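Local coordinates for protein UL37 (Suid herpesvirus 1, PDB 4K70) that is an inner tegument protein that probably helps control viral trafficking, here represented by its N-terminal half, at residues 51-56 / 66-71; 56-61 / 108-113; 318-323 / 372-377; 324-329 / 337-342. All blocks are in the same frame, centred on the assembly; numbering follows the deposited sequence.

Contact 1. Residues 51-56 / 66-71; sequences RLACRA and AVLAEN
Ala53 and Leu68 make the closest apolar contact between segments 51-56 and 66-71. The methyl CB of Ala53 lies 3.6 Å from CD2 of Leu68. CG of Leu68 is next, at 3.8 Å from the same Ala53 CB. Leu68 carries CG opposite its own backbone nitrogen (chi1 175°), and its CD2 branch then reaches alongside the alanine. Ala53 CB also meets Ala69 CB at 3.9 Å. With two alanines facing each other, the backbones come near: the CA atoms of Ala53 and Ala69 are 5.0 Å apart. Cys54 completes the apolar group. Its SG sits 4.1 Å from Ala69 CB, beside the same methyl that Ala53 touches. All four residues are buried.

The polar groups work along each helix or reach outside the pair. Asn71 ND2 donates to Val67 O one turn back, at 2.9 Å. The bond is fairly straight (161°) and lands on a lone pair in the carbonyl plane. Val67 O also accepts from Asn71 N, so one oxygen is gripped twice. Glu70 points away from helix 39-60 and forms salt bridges with Arg113 and Arg457. Arg51 pairs with Asp102 and Glu109.

Other helices close the surroundings. Leu68 also packs on Ile27 and Phe30 of helix 20-32, and Cys54 and Ala69 both touch Leu107 of helix 101-109. Helices 39-60 and 63-78 follow each other across a short turn; the axes of segments 51-56 and 66-71 approach to 8.3 Å. They form an antiparallel helical hairpin, packed through two facing alanines with Leu68 and Cys54 beside them, inside an all-helical bundle.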
# COMPACT_ATOMS: atom_id res chain seq x y z
N ARG A 51 -4.84 -30.04 -23.22
CA ARG A 51 -5.03 -31.12 -24.18
C ARG A 51 -5.49 -30.60 -25.53
O ARG A 51 -5.01 -31.06 -26.56
CB ARG A 51 -6.03 -32.14 -23.63
CG ARG A 51 -5.41 -33.16 -22.72
CD ARG A 51 -4.70 -34.22 -23.53
NE ARG A 51 -3.86 -35.07 -22.70
CZ ARG A 51 -3.04 -35.99 -23.20
NH1 ARG A 51 -2.98 -36.16 -24.52
NH2 ARG A 51 -2.29 -36.74 -22.40
N LEU A 52 -6.40 -29.65 -25.53
CA LEU A 52 -6.91 -29.05 -26.76
C LEU A 52 -5.86 -28.21 -27.49
O LEU A 52 -5.83 -28.14 -28.72
CB LEU A 52 -8.14 -28.18 -26.45
CG LEU A 52 -9.42 -28.94 -26.11
CD1 LEU A 52 -10.41 -27.99 -25.48
CD2 LEU A 52 -10.00 -29.54 -27.37
N ALA A 53 -4.99 -27.55 -26.72
CA ALA A 53 -3.93 -26.79 -27.34
C ALA A 53 -2.89 -27.74 -27.93
O ALA A 53 -2.44 -27.56 -29.06
CB ALA A 53 -3.30 -25.83 -26.34
N CYS A 54 -2.51 -28.76 -27.16
CA CYS A 54 -1.56 -29.75 -27.63
C CYS A 54 -2.08 -30.45 -28.87
O CYS A 54 -1.33 -30.71 -29.81
CB CYS A 54 -1.25 -30.77 -26.54
SG CYS A 54 -0.12 -30.10 -25.29
N ARG A 55 -3.37 -30.75 -28.89
CA ARG A 55 -3.97 -31.39 -30.05
C ARG A 55 -4.03 -30.43 -31.23
O ARG A 55 -3.90 -30.84 -32.38
CB ARG A 55 -5.37 -31.92 -29.75
CG ARG A 55 -6.32 -31.69 -30.90
CD ARG A 55 -7.19 -32.90 -31.21
NE ARG A 55 -8.41 -32.94 -30.41
CZ ARG A 55 -9.30 -31.96 -30.34
NH1 ARG A 55 -9.12 -30.82 -30.99
NH2 ARG A 55 -10.39 -32.11 -29.58
N ALA A 56 -4.22 -29.14 -30.95
CA ALA A 56 -4.20 -28.15 -32.01
C ALA A 56 -2.85 -28.13 -32.76
O ALA A 56 -2.81 -28.00 -33.98
CB ALA A 56 -4.53 -26.77 -31.47
N ALA A 66 1.69 -23.88 -31.08
CA ALA A 66 2.89 -24.24 -30.35
C ALA A 66 3.05 -23.31 -29.15
O ALA A 66 3.25 -23.76 -28.02
CB ALA A 66 4.11 -24.15 -31.25
N VAL A 67 2.96 -22.02 -29.43
CA VAL A 67 3.06 -20.97 -28.42
C VAL A 67 2.00 -21.11 -27.33
O VAL A 67 2.30 -21.06 -26.13
CB VAL A 67 2.96 -19.57 -29.06
CG1 VAL A 67 2.78 -18.48 -27.99
CG2 VAL A 67 4.18 -19.29 -29.92
N LEU A 68 0.76 -21.29 -27.76
CA LEU A 68 -0.34 -21.48 -26.83
C LEU A 68 -0.03 -22.63 -25.87
O LEU A 68 0.00 -22.44 -24.66
CB LEU A 68 -1.65 -21.74 -27.57
CG LEU A 68 -2.89 -22.09 -26.73
CD1 LEU A 68 -3.32 -20.89 -25.88
CD2 LEU A 68 -4.03 -22.55 -27.62
N ALA A 69 0.20 -23.82 -26.42
CA ALA A 69 0.40 -25.02 -25.60
C ALA A 69 1.57 -24.88 -24.66
O ALA A 69 1.47 -25.22 -23.47
CB ALA A 69 0.58 -26.23 -26.48
N GLU A 70 2.70 -24.41 -25.18
CA GLU A 70 3.92 -24.27 -24.39
C GLU A 70 3.85 -23.17 -23.32
O GLU A 70 4.49 -23.28 -22.26
CB GLU A 70 5.13 -24.07 -25.31
CG GLU A 70 5.61 -25.36 -25.98
CD GLU A 70 6.92 -25.19 -26.76
OE1 GLU A 70 7.14 -24.11 -27.34
OE2 GLU A 70 7.72 -26.15 -26.79
N ASN A 71 3.08 -22.11 -23.58
CA ASN A 71 2.98 -20.99 -22.63
C ASN A 71 1.60 -20.79 -21.97
O ASN A 71 1.34 -19.75 -21.34
CB ASN A 71 3.42 -19.70 -23.31
CG ASN A 71 4.81 -19.80 -23.89
OD1 ASN A 71 5.80 -19.55 -23.20
ND2 ASN A 71 4.90 -20.19 -25.16

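Contact 2. Residues 56-61 / 108-113; sequences AYVETG and TEAGLR. With NA (sodium ion), chain L.
A Schellman motif ends helix 101-109 and sets Ala110 and Leu112 against Tyr57 and Val58, near the C-terminal end of helix 39-60. Gly111 has positive phi and leaves the helix. The chain then continues as loop, and Leu112 projects toward helix 39-60.

Tyr57 and Leu112 form the main pair. Leu112 CD2 sits over one face of the ring in a CH-pi contact, 3.8 Å from the Tyr57 ring centroid. The approach is 24° off the ring normal and displaced toward the rim, where CD2 is 3.5 Å from Tyr57 CE2. Tyr57 has CG anti to the backbone nitrogen (chi1 174°), which carries the ring across toward the loop. The ring edge is used too. Ala110 O lies near the ring plane, 3.6 Å from Tyr57 CE2. The ring therefore meets a methyl over a face and a carbonyl oxygen at its edge. Val58 adds a smaller contact at the more exposed side, with CG2 3.8 Å from Ala110 CB.

The surroundings tie this corner to the bundle. Leu112 also packs on Ala69 of helix 63-78, and both Tyr57 and Leu112 touch Arg457 of helix 438-458. Arg113 forms a salt bridge with Glu450.

Within segment 56-61, Thr60 N and Thr60 OG1 both donate to Ala56 O, from opposite faces of its plane. At the end of helix 101-109, Glu109 OE2 binds a sodium ion at 2.4 Å.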
# COMPACT_ATOMS: atom_id res chain seq x y z
N ALA A 56 -4.22 -29.14 -30.95
CA ALA A 56 -4.20 -28.15 -32.01
C ALA A 56 -2.85 -28.13 -32.76
O ALA A 56 -2.81 -28.00 -33.98
CB ALA A 56 -4.53 -26.77 -31.47
N TYR A 57 -1.75 -28.27 -32.02
CA TYR A 57 -0.43 -28.24 -32.65
C TYR A 57 -0.19 -29.52 -33.44
O TYR A 57 0.33 -29.47 -34.55
CB TYR A 57 0.68 -28.04 -31.61
CG TYR A 57 2.07 -28.15 -32.21
CD1 TYR A 57 2.54 -27.17 -33.08
CD2 TYR A 57 2.89 -29.22 -31.91
CE1 TYR A 57 3.80 -27.26 -33.64
CE2 TYR A 57 4.16 -29.32 -32.47
CZ TYR A 57 4.61 -28.34 -33.33
OH TYR A 57 5.87 -28.44 -33.89
N VAL A 58 -0.56 -30.65 -32.85
CA VAL A 58 -0.46 -31.94 -33.52
C VAL A 58 -1.13 -31.94 -34.90
O VAL A 58 -0.58 -32.47 -35.86
CB VAL A 58 -1.06 -33.07 -32.65
CG1 VAL A 58 -1.30 -34.31 -33.48
CG2 VAL A 58 -0.13 -33.41 -31.49
N GLU A 59 -2.31 -31.34 -34.99
CA GLU A 59 -3.10 -31.42 -36.22
C GLU A 59 -2.86 -30.29 -37.23
O GLU A 59 -3.09 -30.46 -38.42
CB GLU A 59 -4.59 -31.59 -35.89
CG GLU A 59 -4.86 -32.86 -35.08
CD GLU A 59 -6.33 -33.14 -34.84
OE1 GLU A 59 -7.19 -32.32 -35.25
OE2 GLU A 59 -6.64 -34.19 -34.23
N THR A 60 -2.39 -29.14 -36.76
CA THR A 60 -2.18 -28.01 -37.66
C THR A 60 -0.71 -27.65 -37.75
O THR A 60 -0.28 -27.00 -38.71
CB THR A 60 -2.96 -26.76 -37.21
OG1 THR A 60 -2.28 -26.14 -36.11
CG2 THR A 60 -4.38 -27.12 -36.81
N GLY A 61 0.07 -28.08 -36.76
CA GLY A 61 1.49 -27.80 -36.73
C GLY A 61 1.81 -26.32 -36.72
O GLY A 61 2.92 -25.91 -37.04
N THR A 108 4.79 -33.60 -24.18
CA THR A 108 5.83 -34.50 -24.69
C THR A 108 5.34 -35.26 -25.92
O THR A 108 6.01 -35.27 -26.96
CB THR A 108 6.28 -35.51 -23.62
OG1 THR A 108 6.83 -34.81 -22.50
CG2 THR A 108 7.36 -36.45 -24.18
N GLU A 109 4.17 -35.87 -25.79
CA GLU A 109 3.53 -36.62 -26.86
C GLU A 109 3.27 -35.74 -28.08
O GLU A 109 3.38 -36.20 -29.22
CB GLU A 109 2.23 -37.23 -26.34
CG GLU A 109 1.28 -37.73 -27.40
CD GLU A 109 -0.03 -38.22 -26.83
OE1 GLU A 109 -0.80 -37.39 -26.28
OE2 GLU A 109 -0.30 -39.43 -26.92
N ALA A 110 2.95 -34.47 -27.85
CA ALA A 110 2.80 -33.52 -28.96
C ALA A 110 4.16 -33.07 -29.47
O ALA A 110 4.25 -32.32 -30.44
CB ALA A 110 1.96 -32.32 -28.53
N GLY A 111 5.22 -33.51 -28.80
CA GLY A 111 6.58 -33.12 -29.18
C GLY A 111 6.89 -31.66 -28.91
O GLY A 111 7.57 -31.00 -29.69
N LEU A 112 6.37 -31.13 -27.79
CA LEU A 112 6.63 -29.75 -27.41
C LEU A 112 7.32 -29.72 -26.06
O LEU A 112 7.48 -30.74 -25.41
CB LEU A 112 5.32 -28.95 -27.33
CG LEU A 112 4.52 -28.68 -28.60
CD1 LEU A 112 3.17 -28.08 -28.25
CD2 LEU A 112 5.26 -27.77 -29.56
N ARG A 113 7.73 -28.53 -25.62
CA ARG A 113 8.51 -28.40 -24.40
C ARG A 113 7.63 -28.19 -23.16
O ARG A 113 6.54 -27.62 -23.26
CB ARG A 113 9.47 -27.22 -24.52
CG ARG A 113 10.39 -27.28 -25.75
CD ARG A 113 11.14 -25.96 -25.91
NE ARG A 113 10.25 -24.86 -26.27
CZ ARG A 113 10.46 -23.58 -25.95
NH1 ARG A 113 11.54 -23.23 -25.25
NH2 ARG A 113 9.60 -22.65 -26.33
NA NA L . 0.96 -41.41 -27.20

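Contact 3. Residues 318-323 / 372-377; sequences VDATGV and GCTAVV
Val323 has CG2 anti to the backbone nitrogen and CG1 between nitrogen and carbonyl carbon (chi1 57°), and both methyls face Thr374. Thr374 holds its CG2 anti to the backbone nitrogen and its OG1 beside it (chi1 -56°). The methyl of the threonine then meets the fork of the valine. Thr374 CG2 is 3.9 Å from Val323 CG2 and 4.1 Å from Val323 CG1. The hydroxyl lies on the CG1 side, with OG1 4.0 Å from Val323 CG1. The two side chains cross at a slant, and the backbones stay well apart. The nearest CA atoms, those of Val323 and Thr374, are 7.3 Å from each other.

Ala320 points toward helix 366-385 as well, but meets Thr374 only loosely. It packs instead on Ala370 and Val371, one turn earlier on that helix. Ala320 is the N-cap residue of helix 321-329. The start of this helix is shaped by Asp319, whose OD1 accepts from Thr321 N at 3.1 Å in an Asx turn. That donor comes from above the carboxylate plane. Thr321 OG1 donates to the same oxygen at 2.7 Å, on the syn lone pair, so Asp319 OD1 is held twice.

Further along, Trp324 and Phe345 also pack on Thr374. The contact seats the first turn of helix 321-329 on the middle of helix 366-385. Its chemistry is apolar although a threonine lies at its centre: the hydroxyl bonds to Ala370 O of its own helix, which satisfies this buried polar atom and leaves the methyl for packing.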
# COMPACT_ATOMS: atom_id res chain seq x y z
N VAL A 318 3.70 27.45 18.41
CA VAL A 318 4.63 26.33 18.53
C VAL A 318 5.66 26.43 17.43
O VAL A 318 5.42 26.99 16.36
CB VAL A 318 3.92 24.95 18.45
CG1 VAL A 318 2.96 24.78 19.60
CG2 VAL A 318 3.22 24.78 17.11
N ASP A 319 6.84 25.88 17.69
CA ASP A 319 7.90 25.92 16.71
C ASP A 319 7.89 24.68 15.82
O ASP A 319 8.33 23.61 16.23
CB ASP A 319 9.24 26.04 17.42
CG ASP A 319 10.42 25.97 16.47
OD1 ASP A 319 10.27 26.30 15.26
OD2 ASP A 319 11.50 25.58 16.95
N ALA A 320 7.40 24.83 14.60
CA ALA A 320 7.39 23.72 13.66
C ALA A 320 8.46 23.83 12.58
O ALA A 320 8.45 23.06 11.62
CB ALA A 320 6.00 23.55 13.04
N THR A 321 9.38 24.77 12.71
CA THR A 321 10.42 24.94 11.69
C THR A 321 11.26 23.69 11.47
O THR A 321 11.48 23.27 10.34
CB THR A 321 11.34 26.14 11.98
OG1 THR A 321 11.97 25.96 13.25
CG2 THR A 321 10.52 27.41 12.01
N GLY A 322 11.74 23.08 12.55
CA GLY A 322 12.54 21.88 12.41
C GLY A 322 11.80 20.71 11.79
O GLY A 322 12.35 19.97 10.95
N VAL A 323 10.54 20.51 12.18
CA VAL A 323 9.80 19.37 11.65
C VAL A 323 9.46 19.60 10.18
O VAL A 323 9.52 18.67 9.37
CB VAL A 323 8.51 19.05 12.45
CG1 VAL A 323 7.60 20.25 12.51
CG2 VAL A 323 7.80 17.84 11.81
N GLY A 372 1.26 24.96 9.30
CA GLY A 372 0.27 24.63 8.28
C GLY A 372 0.82 23.73 7.19
O GLY A 372 0.18 22.76 6.79
N CYS A 373 1.99 24.09 6.68
CA CYS A 373 2.67 23.24 5.70
C CYS A 373 2.87 21.82 6.21
O CYS A 373 2.56 20.86 5.52
CB CYS A 373 4.04 23.85 5.34
SG CYS A 373 3.86 25.24 4.17
N THR A 374 3.39 21.69 7.42
CA THR A 374 3.61 20.37 7.99
C THR A 374 2.30 19.58 8.11
O THR A 374 2.26 18.38 7.81
CB THR A 374 4.30 20.47 9.37
OG1 THR A 374 5.52 21.21 9.24
CG2 THR A 374 4.62 19.07 9.92
N ALA A 375 1.23 20.27 8.51
CA ALA A 375 -0.04 19.60 8.73
C ALA A 375 -0.72 19.25 7.41
O ALA A 375 -1.31 18.17 7.27
CB ALA A 375 -0.97 20.45 9.60
N VAL A 376 -0.64 20.14 6.43
CA VAL A 376 -1.21 19.83 5.11
C VAL A 376 -0.50 18.65 4.41
O VAL A 376 -1.13 17.69 3.95
CB VAL A 376 -1.18 21.05 4.18
CG1 VAL A 376 -1.55 20.64 2.77
CG2 VAL A 376 -2.13 22.15 4.69
N VAL A 377 0.82 18.72 4.32
CA VAL A 377 1.58 17.62 3.71
C VAL A 377 1.38 16.33 4.52
O VAL A 377 1.24 15.23 3.96
CB VAL A 377 3.06 17.98 3.61
CG1 VAL A 377 3.89 16.74 3.22
CG2 VAL A 377 3.25 19.10 2.60

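Contact 4. Residues 324-329 / 337-342; sequences WEAVQA and VEALVT
Segments 324-329 and 337-342 run nearly antiparallel (162°), with axes 8.8 Å apart and the CA atoms of Val327 and Ala339 6.0 Å from each other. Val327 and Leu340 make the tightest side-chain contact. Val327 CG2 lies 3.7 Å from Leu340 CD2, and Leu340 CG is 4.0 Å from the same Val327 CG2. Leu340 leaves its backbone at a slant to the partner helix. With CG anti to its carbonyl carbon (chi1 -71°), its CD2 branch comes back toward Val327.

Ala339 points toward the other helix. Its CB meets two partners, 4.2 Å from Val327 CG2 and 4.1 Å from Ala326 CB. The Val327 and Leu340 side is buried, while Ala326 lies at the exposed margin.

On the second helix, Thr342 OG1 donates to Glu338 O at 2.6 Å. The same oxygen accepts from Thr342 N, so the last turn of helix 333-342 is held by two bonds to one carbonyl.

Leu340 also packs on Thr374 of helix 366-385 and on Phe345 in a loop. On the face turned away from 324-329, Val337 touches Leu192 and Leu196 of helix 191-201. Glu325, a calcium-binding residue seen for this protein, has no calcium bound to it in this model.

The pair forms a short antiparallel helical hairpin. Only aliphatic carbons meet in these side-chain contacts, so the two segments are joined by van der Waals packing, and side-chain shape rather than charge sets their fit.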
# COMPACT_ATOMS: atom_id res chain seq x y z
N TRP A 324 9.14 20.84 9.83
CA TRP A 324 8.85 21.21 8.45
C TRP A 324 10.09 21.02 7.59
O TRP A 324 10.00 20.56 6.45
CB TRP A 324 8.37 22.67 8.39
CG TRP A 324 8.13 23.17 7.00
CD1 TRP A 324 8.53 24.37 6.47
CD2 TRP A 324 7.46 22.46 5.94
NE1 TRP A 324 8.13 24.46 5.16
CE2 TRP A 324 7.48 23.31 4.81
CE3 TRP A 324 6.83 21.21 5.84
CZ2 TRP A 324 6.90 22.93 3.59
CZ3 TRP A 324 6.26 20.85 4.63
CH2 TRP A 324 6.29 21.71 3.52
N GLU A 325 11.24 21.41 8.12
CA GLU A 325 12.51 21.17 7.43
C GLU A 325 12.75 19.67 7.21
O GLU A 325 13.11 19.24 6.10
CB GLU A 325 13.69 21.79 8.20
CG GLU A 325 13.71 23.32 8.13
CD GLU A 325 14.77 23.96 9.03
OE1 GLU A 325 15.66 23.22 9.53
OE2 GLU A 325 14.71 25.20 9.25
N ALA A 326 12.56 18.87 8.25
CA ALA A 326 12.80 17.43 8.13
C ALA A 326 11.81 16.77 7.17
O ALA A 326 12.17 15.84 6.45
CB ALA A 326 12.79 16.76 9.49
N VAL A 327 10.57 17.25 7.16
CA VAL A 327 9.55 16.75 6.25
C VAL A 327 9.91 17.07 4.80
O VAL A 327 9.74 16.26 3.90
CB VAL A 327 8.14 17.35 6.54
CG1 VAL A 327 7.24 17.21 5.31
CG2 VAL A 327 7.49 16.71 7.79
N GLN A 328 10.38 18.29 4.57
CA GLN A 328 10.81 18.69 3.24
C GLN A 328 11.98 17.86 2.76
O GLN A 328 12.06 17.52 1.58
CB GLN A 328 11.21 20.15 3.23
CG GLN A 328 10.06 21.11 3.15
CD GLN A 328 10.54 22.54 3.23
OE1 GLN A 328 10.66 23.11 4.32
NE2 GLN A 328 10.84 23.12 2.09
N ALA A 329 12.90 17.53 3.66
CA ALA A 329 14.12 16.82 3.26
C ALA A 329 13.90 15.34 2.99
O ALA A 329 14.79 14.66 2.46
CB ALA A 329 15.18 17.00 4.32
N VAL A 337 7.26 9.97 7.42
CA VAL A 337 6.38 9.53 8.50
C VAL A 337 7.08 9.57 9.85
O VAL A 337 6.49 9.93 10.85
CB VAL A 337 5.81 8.13 8.25
CG1 VAL A 337 4.90 7.73 9.40
CG2 VAL A 337 5.06 8.12 6.93
N GLU A 338 8.36 9.21 9.87
CA GLU A 338 9.13 9.31 11.12
C GLU A 338 9.24 10.77 11.58
O GLU A 338 9.17 11.07 12.77
CB GLU A 338 10.53 8.70 10.97
CG GLU A 338 11.42 8.96 12.19
CD GLU A 338 12.64 8.05 12.23
OE1 GLU A 338 12.83 7.28 11.27
OE2 GLU A 338 13.39 8.11 13.23
N ALA A 339 9.42 11.68 10.63
CA ALA A 339 9.54 13.09 10.95
C ALA A 339 8.23 13.60 11.52
O ALA A 339 8.23 14.35 12.50
CB ALA A 339 9.92 13.88 9.71
N LEU A 340 7.13 13.20 10.90
CA LEU A 340 5.81 13.70 11.32
C LEU A 340 5.45 13.20 12.70
O LEU A 340 5.17 13.99 13.59
CB LEU A 340 4.74 13.27 10.32
CG LEU A 340 4.82 13.99 8.97
CD1 LEU A 340 4.02 13.25 7.92
CD2 LEU A 340 4.31 15.42 9.13
N VAL A 341 5.43 11.88 12.87
CA VAL A 341 4.95 11.28 14.10
C VAL A 341 5.83 11.63 15.31
O VAL A 341 5.33 11.89 16.40
CB VAL A 341 4.86 9.73 13.95
CG1 VAL A 341 4.48 9.10 15.28
CG2 VAL A 341 3.88 9.37 12.83
N THR A 342 7.15 11.61 15.10
CA THR A 342 8.11 12.00 16.13
C THR A 342 7.84 13.41 16.66
O THR A 342 8.02 13.67 17.85
CB THR A 342 9.58 11.90 15.60
OG1 THR A 342 9.85 10.56 15.20
CG2 THR A 342 10.57 12.28 16.66

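Contacts 1 and 2 lie at one end of the elongated chain and contacts 3 and 4 on the other side of its centre, with the pairs' nearest atoms at least about 40 Å apart. Within each pair a helix is shared: 39-60 in the first, 321-329 in the second. Contacts 1 and 3 are buried, while 2 and 4 each have an exposed margin. Contacts 1 and 4 are antiparallel hairpins in which alanine methyls meet beside a leucine. Contact 2 differs in its aromatic ring, and two salt bridges tie it to contact 1. Contacts 3 and 4 join by packing, with Thr374 against Trp324 and Leu340; contact 4 nests within the loop that contact 3 closes.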